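Local coordinates for putative Type I topoisomerase (Deinococcus radiodurans, PDB 3M4A), which is a type IB topoisomerase that binds duplex DNA and probably relaxes it by ATP-independent breakage and rejoining of one strand at a time, at a contact of chain A with DNA. Sequence-based numbering; all coordinates share one arbitrary frame.

Site 1: a contact of chain A with DNA. Residues 113, 129, 186-187, 191. With nucleotides of chain B.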
# COMPACT_ATOMS: atom_id res chain seq x y z
N LEU A 113 13.99 0.44 -7.85
CA LEU A 113 13.68 -0.21 -9.12
C LEU A 113 14.68 0.09 -10.25
O LEU A 113 14.80 -0.67 -11.20
CB LEU A 113 12.27 0.21 -9.58
CG LEU A 113 11.11 -0.36 -8.76
CD1 LEU A 113 9.81 0.32 -9.15
CD2 LEU A 113 11.02 -1.89 -8.93
N ARG A 129 5.03 -2.44 -4.85
CA ARG A 129 4.13 -1.92 -5.89
C ARG A 129 2.92 -2.83 -6.04
O ARG A 129 1.80 -2.36 -6.17
CB ARG A 129 4.84 -1.72 -7.24
CG ARG A 129 3.92 -1.14 -8.31
CD ARG A 129 4.71 -0.71 -9.51
NE ARG A 129 5.51 0.47 -9.20
CZ ARG A 129 6.33 1.07 -10.05
NH1 ARG A 129 6.44 0.67 -11.30
NH2 ARG A 129 7.01 2.13 -9.64
N ARG A 186 3.99 -1.21 -16.95
CA ARG A 186 5.06 -1.71 -17.82
C ARG A 186 6.20 -2.32 -17.03
O ARG A 186 6.76 -3.36 -17.44
CB ARG A 186 5.64 -0.55 -18.65
CG ARG A 186 4.74 0.01 -19.70
CD ARG A 186 5.45 1.20 -20.39
NE ARG A 186 5.51 2.42 -19.57
CZ ARG A 186 6.19 3.52 -19.91
NH1 ARG A 186 6.89 3.57 -21.03
NH2 ARG A 186 6.18 4.59 -19.14
N THR A 187 6.58 -1.66 -15.94
CA THR A 187 7.73 -2.07 -15.13
C THR A 187 7.45 -3.41 -14.46
O THR A 187 8.28 -4.31 -14.50
CB THR A 187 8.13 -0.95 -14.16
OG1 THR A 187 8.61 0.15 -14.94
CG2 THR A 187 9.23 -1.41 -13.19
N ASN A 191 9.62 -6.90 -15.41
CA ASN A 191 10.36 -7.55 -14.34
C ASN A 191 9.73 -8.87 -13.91
O ASN A 191 10.44 -9.76 -13.46
CB ASN A 191 10.55 -6.62 -13.17
CG ASN A 191 11.64 -5.60 -13.43
OD1 ASN A 191 12.83 -5.92 -13.35
ND2 ASN A 191 11.25 -4.38 -13.78
P DG B 9 13.26 -1.37 -15.39
OP1 DG B 9 13.41 -2.49 -14.41
OP2 DG B 9 12.57 -1.60 -16.68
O5' DG B 9 12.55 -0.12 -14.70
C5' DG B 9 12.99 0.38 -13.46
C4' DG B 9 12.59 1.83 -13.28
O4' DG B 9 13.23 2.72 -14.24
C3' DG B 9 11.11 2.09 -13.51
O3' DG B 9 10.67 3.03 -12.55
C2' DG B 9 11.02 2.54 -14.98
C1' DG B 9 12.28 3.34 -15.14
N9 DG B 9 12.98 3.30 -16.41
C8 DG B 9 13.21 2.20 -17.17
N7 DG B 9 13.95 2.40 -18.23
C5 DG B 9 14.23 3.75 -18.16
C6 DG B 9 14.99 4.56 -19.02
O6 DG B 9 15.61 4.26 -20.05
N1 DG B 9 15.02 5.86 -18.57
C2 DG B 9 14.40 6.34 -17.44
N2 DG B 9 14.53 7.64 -17.15
N3 DG B 9 13.71 5.58 -16.62
C4 DG B 9 13.64 4.32 -17.06
P DC B 10 9.12 3.39 -12.44
OP1 DC B 10 8.87 3.91 -11.10
OP2 DC B 10 8.26 2.28 -12.91
O5' DC B 10 8.91 4.60 -13.45
C5' DC B 10 9.59 5.84 -13.20
C4' DC B 10 9.44 6.75 -14.40
O4' DC B 10 10.16 6.20 -15.54
C3' DC B 10 8.00 6.95 -14.88
O3' DC B 10 7.81 8.28 -15.30
C2' DC B 10 7.89 6.03 -16.08
C1' DC B 10 9.28 6.25 -16.66
N1 DC B 10 9.73 5.25 -17.64
C2 DC B 10 10.68 5.67 -18.59
O2 DC B 10 11.10 6.84 -18.56
N3 DC B 10 11.10 4.78 -19.51
C4 DC B 10 10.62 3.54 -19.53
N4 DC B 10 11.09 2.71 -20.46
C5 DC B 10 9.66 3.10 -18.57
C6 DC B 10 9.24 3.98 -17.66
O HOH W 1 10.20 -0.42 -17.30
O HOH W 2 6.23 2.11 -14.85
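OP2, a non-bridging phosphate oxygen of DC10, is gripped by two side chains at once: NH1 of Arg129 lies 2.9 Å from it and the hydroxyl OG1 of Thr187 donates to it at 3.0 Å. The guanidinium of Arg129 meets this phosphate end-on, its second terminal nitrogen, NH2, giving a bond of 3.0 Å to OP1. Both oxygens lie within 2° of the guanidinium plane, and the bond from NH1 is nearly straight, 170° at the hydrogen. Arginine suits the place because its paired N-H groups match the two oxygens of a phosphate while its charge pairs with the phosphate, through NH1 and OP2. A bend at chi3 (-71°) turns the tip toward the strand, and CD1 of Leu113 packs over one face of the guanidinium, toward the rim, limiting the tilt of a group whose edge meets the phosphate. Thr187, in the first turn of helix 186-196, also reaches water 1 and water 2 through OG1; water 1 continues to OP2 of DG9, and water 2 returns to OP2 of DC10. One turn further along, the amide ND2 of Asn191 gives one N-H to OP1 of DG9 at 2.9 Å and the other to the backbone O of Thr187, a pairing that fixes the rotation of the amide. The guanidinium of Arg186 lies nearly parallel to the cytosine of DC10, displaced to its C5–C6 side, with CZ 3.7 Å from C5. The direct polar bonds to the DNA described here go to phosphate oxygens, so the site holds two successive phosphates of one strand by groups common to every nucleotide, which would favour binding with little regard to sequence; the contact alone does not show whether this is the catalytic or the secondary DNA site.

Site 2: a contact of chain A with DNA. Residues 113-117, 122, 191, 194. With nucleotides of chain B.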
# COMPACT_ATOMS: atom_id res chain seq x y z
N LEU A 113 13.99 0.44 -7.85
CA LEU A 113 13.68 -0.21 -9.12
C LEU A 113 14.68 0.09 -10.25
O LEU A 113 14.80 -0.67 -11.20
CB LEU A 113 12.27 0.21 -9.58
CG LEU A 113 11.11 -0.36 -8.76
CD1 LEU A 113 9.81 0.32 -9.15
CD2 LEU A 113 11.02 -1.89 -8.93
N ARG A 114 15.39 1.21 -10.14
CA ARG A 114 16.34 1.61 -11.19
C ARG A 114 17.62 0.77 -11.21
O ARG A 114 18.41 0.83 -12.17
CB ARG A 114 16.71 3.08 -11.01
CG ARG A 114 15.58 4.06 -11.29
CD ARG A 114 16.11 5.46 -11.51
NE ARG A 114 15.04 6.45 -11.59
CZ ARG A 114 14.33 6.69 -12.68
NH1 ARG A 114 14.55 6.03 -13.80
NH2 ARG A 114 13.39 7.60 -12.65
N ALA A 115 17.82 -0.02 -10.15
CA ALA A 115 18.96 -0.93 -10.09
C ALA A 115 18.98 -2.01 -11.18
O ALA A 115 17.94 -2.39 -11.73
CB ALA A 115 19.02 -1.59 -8.72
N SER A 116 20.16 -2.51 -11.52
CA SER A 116 20.26 -3.54 -12.55
C SER A 116 20.08 -4.91 -11.93
O SER A 116 20.33 -5.11 -10.73
CB SER A 116 21.57 -3.45 -13.33
OG SER A 116 22.68 -3.57 -12.46
N GLY A 117 19.63 -5.85 -12.74
CA GLY A 117 19.37 -7.22 -12.31
C GLY A 117 18.21 -7.32 -11.34
O GLY A 117 17.23 -6.57 -11.46
N LYS A 122 15.23 -4.23 -5.11
CA LYS A 122 14.43 -4.11 -6.35
C LYS A 122 13.24 -5.09 -6.33
O LYS A 122 12.08 -4.72 -6.66
CB LYS A 122 15.30 -4.31 -7.58
CG LYS A 122 14.49 -4.27 -8.87
CD LYS A 122 15.31 -3.95 -10.11
CE LYS A 122 14.40 -3.73 -11.31
NZ LYS A 122 15.15 -3.16 -12.47
N ASN A 191 9.62 -6.90 -15.41
CA ASN A 191 10.36 -7.55 -14.34
C ASN A 191 9.73 -8.87 -13.91
O ASN A 191 10.44 -9.76 -13.46
CB ASN A 191 10.55 -6.62 -13.17
CG ASN A 191 11.64 -5.60 -13.43
OD1 ASN A 191 12.83 -5.92 -13.35
ND2 ASN A 191 11.25 -4.38 -13.78
N LYS A 194 11.34 -11.37 -16.06
CA LYS A 194 12.67 -11.68 -15.52
C LYS A 194 12.60 -12.63 -14.32
O LYS A 194 13.41 -13.55 -14.22
CB LYS A 194 13.41 -10.41 -15.10
CG LYS A 194 13.71 -9.42 -16.22
CD LYS A 194 14.36 -8.15 -15.64
CE LYS A 194 14.11 -6.92 -16.49
NZ LYS A 194 14.42 -5.65 -15.73
P DG B 7 24.80 -2.22 -20.16
OP1 DG B 7 25.71 -3.37 -20.11
OP2 DG B 7 24.23 -1.73 -21.44
O5' DG B 7 23.60 -2.58 -19.14
C5' DG B 7 23.87 -3.20 -17.91
C4' DG B 7 22.77 -2.86 -16.92
O4' DG B 7 22.80 -1.45 -16.63
C3' DG B 7 21.37 -3.13 -17.43
O3' DG B 7 20.58 -3.57 -16.31
C2' DG B 7 20.96 -1.77 -17.99
C1' DG B 7 21.53 -0.84 -16.93
N9 DG B 7 21.84 0.57 -17.24
C8 DG B 7 22.66 1.00 -18.24
N7 DG B 7 22.81 2.29 -18.31
C5 DG B 7 22.05 2.75 -17.25
C6 DG B 7 21.84 4.08 -16.81
O6 DG B 7 22.29 5.13 -17.30
N1 DG B 7 20.99 4.15 -15.70
C2 DG B 7 20.45 3.05 -15.10
N2 DG B 7 19.65 3.29 -14.04
N3 DG B 7 20.63 1.80 -15.50
C4 DG B 7 21.46 1.70 -16.57
P DG B 8 19.10 -4.13 -16.57
OP1 DG B 8 18.86 -5.03 -15.44
OP2 DG B 8 18.95 -4.65 -17.95
O5' DG B 8 18.19 -2.83 -16.38
C5' DG B 8 17.92 -2.25 -15.14
C4' DG B 8 17.01 -1.05 -15.33
O4' DG B 8 17.72 0.02 -15.98
C3' DG B 8 15.79 -1.29 -16.21
O3' DG B 8 14.68 -0.64 -15.63
C2' DG B 8 16.13 -0.65 -17.53
C1' DG B 8 16.88 0.55 -17.00
N9 DG B 8 17.75 1.27 -17.91
C8 DG B 8 18.49 0.79 -18.96
N7 DG B 8 19.18 1.74 -19.54
C5 DG B 8 18.88 2.89 -18.83
C6 DG B 8 19.33 4.22 -18.98
O6 DG B 8 20.12 4.64 -19.86
N1 DG B 8 18.76 5.09 -18.08
C2 DG B 8 17.90 4.69 -17.06
N2 DG B 8 17.47 5.66 -16.25
N3 DG B 8 17.48 3.45 -16.89
C4 DG B 8 18.00 2.60 -17.80
P DG B 9 13.26 -1.37 -15.39
OP1 DG B 9 13.41 -2.49 -14.41
OP2 DG B 9 12.57 -1.60 -16.68
O5' DG B 9 12.55 -0.12 -14.70
C5' DG B 9 12.99 0.38 -13.46
C4' DG B 9 12.59 1.83 -13.28
O4' DG B 9 13.23 2.72 -14.24
C3' DG B 9 11.11 2.09 -13.51
O3' DG B 9 10.67 3.03 -12.55
C2' DG B 9 11.02 2.54 -14.98
C1' DG B 9 12.28 3.34 -15.14
N9 DG B 9 12.98 3.30 -16.41
C8 DG B 9 13.21 2.20 -17.17
N7 DG B 9 13.95 2.40 -18.23
C5 DG B 9 14.23 3.75 -18.16
C6 DG B 9 14.99 4.56 -19.02
O6 DG B 9 15.61 4.26 -20.05
N1 DG B 9 15.02 5.86 -18.57
C2 DG B 9 14.40 6.34 -17.44
N2 DG B 9 14.53 7.64 -17.15
N3 DG B 9 13.71 5.58 -16.62
C4 DG B 9 13.64 4.32 -17.06
O HOH W 3 16.00 3.41 -14.41
O HOH W 4 20.40 -0.15 -13.59
O HOH W 5 16.60 -5.29 -13.82
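Lys122 and Arg114 approach DG9 from different sides in this contact of the type IB topoisomerase catalytic core, the lysine at the phosphate and the arginine at the minor groove. Lys122 comes from helix 120-134 and runs extended, which carries its ammonium to OP1 of DG9, 2.7 Å from NZ. Behind that bond, NZ also donates to the backbone O of Leu113 at 2.8 Å and to that of Ala115, the latter nearly along the C=O axis. A long chain with several N-H groups suits this place, since one tip ties the turn after helix 91-113 to the DNA. Lys194 reaches in from helix 186-196, its NZ 3.6 Å from the same OP1 in a looser salt bridge. It also donates to OD1 of Asn191 from well above the amide plane, a contact that would be expected to polarise that amide. Water 5 joins both lysine tips to the O of Gly117 and to OP1 of DG8. Gly117 itself donates its backbone N to OP1 of DG8 at 2.9 Å; its phi of 67° with psi -146° favours chiefly glycine, which suits it to the turn. Beside it, Ser116 packs its backbone CA 3.7 Å from C5' of DG8. Arg114 instead runs alongside the sugar of DG9, its long chain extended from CG to NE, and a turn at chi4 (-82°) points NH1 edge-on into the minor groove. There NH1 gives a hydrogen bond of 3.0 Å to N3 of DG9, an acceptor that both purines carry, so this bond would discriminate little. Water 3, at the same edge, links NH1 to N3 of DG8 and O4' of DG9. Arg114 O accepts a weak bond from N2 of DG7, and water 4 bridges it to N3 of that guanine.

Site 1 and site 2 are neighbouring parts of one strand-binding surface, the centres of their C-alpha atoms about 8 Å apart. Leu113 and Asn191 belong to both, and helices 91-113, 120-134 and 186-196 each supply residues to both. DG9 is the common nucleotide: site 1 continues from it to DC10, and site 2 runs back to DG8 and DG7. Four consecutive nucleotides of chain B are thus followed by the protein; site 2 adds minor-groove contacts, while in site 1 Arg186 lies against the C5–C6 side of the cytosine. Sharing helices may couple the two sites, so that the strand is held along several phosphates at once.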